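Local coordinates for protein acetylxylan esterase A (Aspergillus awamori, PDB 5X6S) that removes acetyl side groups from acetylated xylans and xylo-oligosaccharides as a secreted serine esterase, at residues C75-V78 with S79-A82. Sequence-based numbering, arbitrary orientation.
Sequences CWDV and SSQA
The carboxylate of D77 reaches forward along the chain and closes the turn that begins at D77, receiving S79 and S80 on its two oxygens. Its CG stands anti to the backbone N (chi1 -179°), which carries the group alongside the peptides that follow. OD1 receives two amides from different directions. S80 N approaches on the syn lone pair at 3.1 Å from D77 OD1. S79 N, also 3.1 Å from D77 OD1, comes instead from above the carboxylate plane, 35° out of it. The bond from S79 N, two residues on, makes this an Asx turn, and S80 N adds a second closing bond. On the other oxygen, the S80 hydroxyl donates from the syn side at 2.6 Å between S80 OG and D77 OD2, close to the carboxylate plane at 16°. S80 OG, turned back to the aspartate, also accepts T83 N. S79 OG lies 3.1 Å from D77 OD1, but its stronger partner is Q156 O, to which it donates, while it accepts G159 N; D158 N brings a third amide to D77 OD1. The CB of V78 points away from the turn, and its side chain packs on M123, M124 and V127 of helix 120-131, which follows S119, the probable charge-relay serine of this alpha/beta-hydrolase. The turn lies in the loop between strand 63-68 and helix 91-106, which the C75-C40 disulfide also joins to another part of the chain. With three amides on one oxygen and a hydroxyl on the other, the buried carboxylate is fixed in rotation, and this array of donors would probably stabilise its negative charge. The same bonds tie residues 77-80 into one turn and join it to the 156-159 loop.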
ATOM      1  N   CYS A  75      10.453 -22.448 -14.953  1.00 18.81           N
ATOM      2  CA  CYS A  75       9.948 -22.335 -13.589  1.00 19.74           C
ATOM      3  C   CYS A  75      10.406 -20.997 -12.992  1.00 18.16           C
ATOM      4  O   CYS A  75      11.361 -20.381 -13.494  1.00 18.89           O
ATOM      5  CB  CYS A  75      10.452 -23.443 -12.684  1.00 20.90           C
ATOM      6  SG  CYS A  75      10.050 -25.139 -13.201  1.00 21.72           S
ATOM      7  N   TRP A  76       9.774 -20.603 -11.887  1.00 17.40           N
ATOM      8  CA  TRP A  76      10.190 -19.428 -11.114  1.00 16.89           C
ATOM      9  C   TRP A  76      11.231 -19.696 -10.040  1.00 17.18           C
ATOM     10  O   TRP A  76      11.197 -20.711  -9.391  1.00 18.98           O
ATOM     11  CB  TRP A  76       8.951 -18.760 -10.501  1.00 16.96           C
ATOM     12  CG  TRP A  76       8.094 -18.135 -11.580  1.00 17.07           C
ATOM     13  CD1 TRP A  76       6.976 -18.671 -12.181  1.00 15.71           C
ATOM     14  CD2 TRP A  76       8.376 -16.899 -12.272  1.00 18.32           C
ATOM     15  NE1 TRP A  76       6.534 -17.807 -13.192  1.00 18.19           N
ATOM     16  CE2 TRP A  76       7.370 -16.728 -13.267  1.00 16.70           C
ATOM     17  CE3 TRP A  76       9.388 -15.930 -12.147  1.00 18.93           C
ATOM     18  CZ2 TRP A  76       7.321 -15.607 -14.090  1.00 17.67           C
ATOM     19  CZ3 TRP A  76       9.339 -14.800 -12.960  1.00 18.55           C
ATOM     20  CH2 TRP A  76       8.309 -14.666 -13.938  1.00 18.23           C
ATOM     21  N   ASP A  77      12.166 -18.756  -9.841  1.00 18.13           N
ATOM     22  CA  ASP A  77      13.020 -18.778  -8.647  1.00 18.44           C
ATOM     23  C   ASP A  77      12.182 -18.440  -7.409  1.00 18.81           C
ATOM     24  O   ASP A  77      11.787 -17.276  -7.187  1.00 18.51           O
ATOM     25  CB  ASP A  77      14.220 -17.823  -8.771  1.00 18.17           C
ATOM     26  CG  ASP A  77      15.124 -17.857  -7.553  1.00 20.29           C
ATOM     27  OD1 ASP A  77      15.032 -18.848  -6.759  1.00 19.59           O
ATOM     28  OD2 ASP A  77      15.898 -16.869  -7.367  1.00 20.20           O
ATOM     29  N   VAL A  78      11.876 -19.479  -6.648  1.00 18.35           N
ATOM     30  CA  VAL A  78      11.203 -19.359  -5.344  1.00 20.08           C
ATOM     31  C   VAL A  78      12.080 -20.010  -4.213  1.00 20.32           C
ATOM     32  O   VAL A  78      11.575 -20.393  -3.125  1.00 20.91           O
ATOM     33  CB  VAL A  78       9.758 -19.892  -5.384  1.00 18.79           C
ATOM     34  CG1 VAL A  78       8.873 -18.951  -6.217  1.00 19.67           C
ATOM     35  CG2 VAL A  78       9.716 -21.338  -5.925  1.00 20.25           C
ATOM     36  N   SER A  79      13.399 -20.065  -4.482  1.00 20.14           N
ATOM     37  CA  SER A  79      14.362 -20.764  -3.625  1.00 20.57           C
ATOM     38  C   SER A  79      15.537 -19.951  -3.091  1.00 20.40           C
ATOM     39  O   SER A  79      16.024 -20.228  -2.008  1.00 20.78           O
ATOM     40  CB  SER A  79      14.883 -21.998  -4.356  1.00 20.46           C
ATOM     41  OG  SER A  79      15.584 -21.693  -5.541  1.00 19.13           O
ATOM     42  N   SER A  80      16.017 -18.983  -3.868  1.00 19.99           N
ATOM     43  CA  SER A  80      17.202 -18.211  -3.498  1.00 18.84           C
ATOM     44  C   SER A  80      16.906 -17.229  -2.361  1.00 18.35           C
ATOM     45  O   SER A  80      15.763 -16.798  -2.170  1.00 20.97           O
ATOM     46  CB  SER A  80      17.756 -17.472  -4.718  1.00 17.86           C
ATOM     47  OG  SER A  80      16.907 -16.323  -5.003  1.00 18.35           O
ATOM     48  N   GLN A  81      17.934 -16.821  -1.623  1.00 18.40           N
ATOM     49  CA  GLN A  81      17.765 -15.750  -0.641  1.00 19.75           C
ATOM     50  C   GLN A  81      17.328 -14.430  -1.337  1.00 18.31           C
ATOM     51  O   GLN A  81      16.548 -13.678  -0.822  1.00 19.07           O
ATOM     52  CB  GLN A  81      19.082 -15.513   0.113  1.00 21.76           C
ATOM     53  CG  GLN A  81      19.452 -16.646   1.073  1.00 24.07           C
ATOM     54  CD  GLN A  81      18.321 -16.922   2.032  1.00 26.40           C
ATOM     55  OE1 GLN A  81      17.586 -17.893   1.868  1.00 28.32           O
ATOM     56  NE2 GLN A  81      18.118 -16.016   2.978  1.00 28.69           N
ATOM     57  N   ALA A  82      17.853 -14.187  -2.519  1.00 18.71           N
ATOM     58  CA  ALA A  82      17.499 -13.023  -3.290  1.00 19.01           C
ATOM     59  C   ALA A  82      16.003 -12.937  -3.576  1.00 19.18           C
ATOM     60  O   ALA A  82      15.408 -11.865  -3.458  1.00 19.72           O
ATOM     61  CB  ALA A  82      18.304 -12.980  -4.590  1.00 19.44           C
TER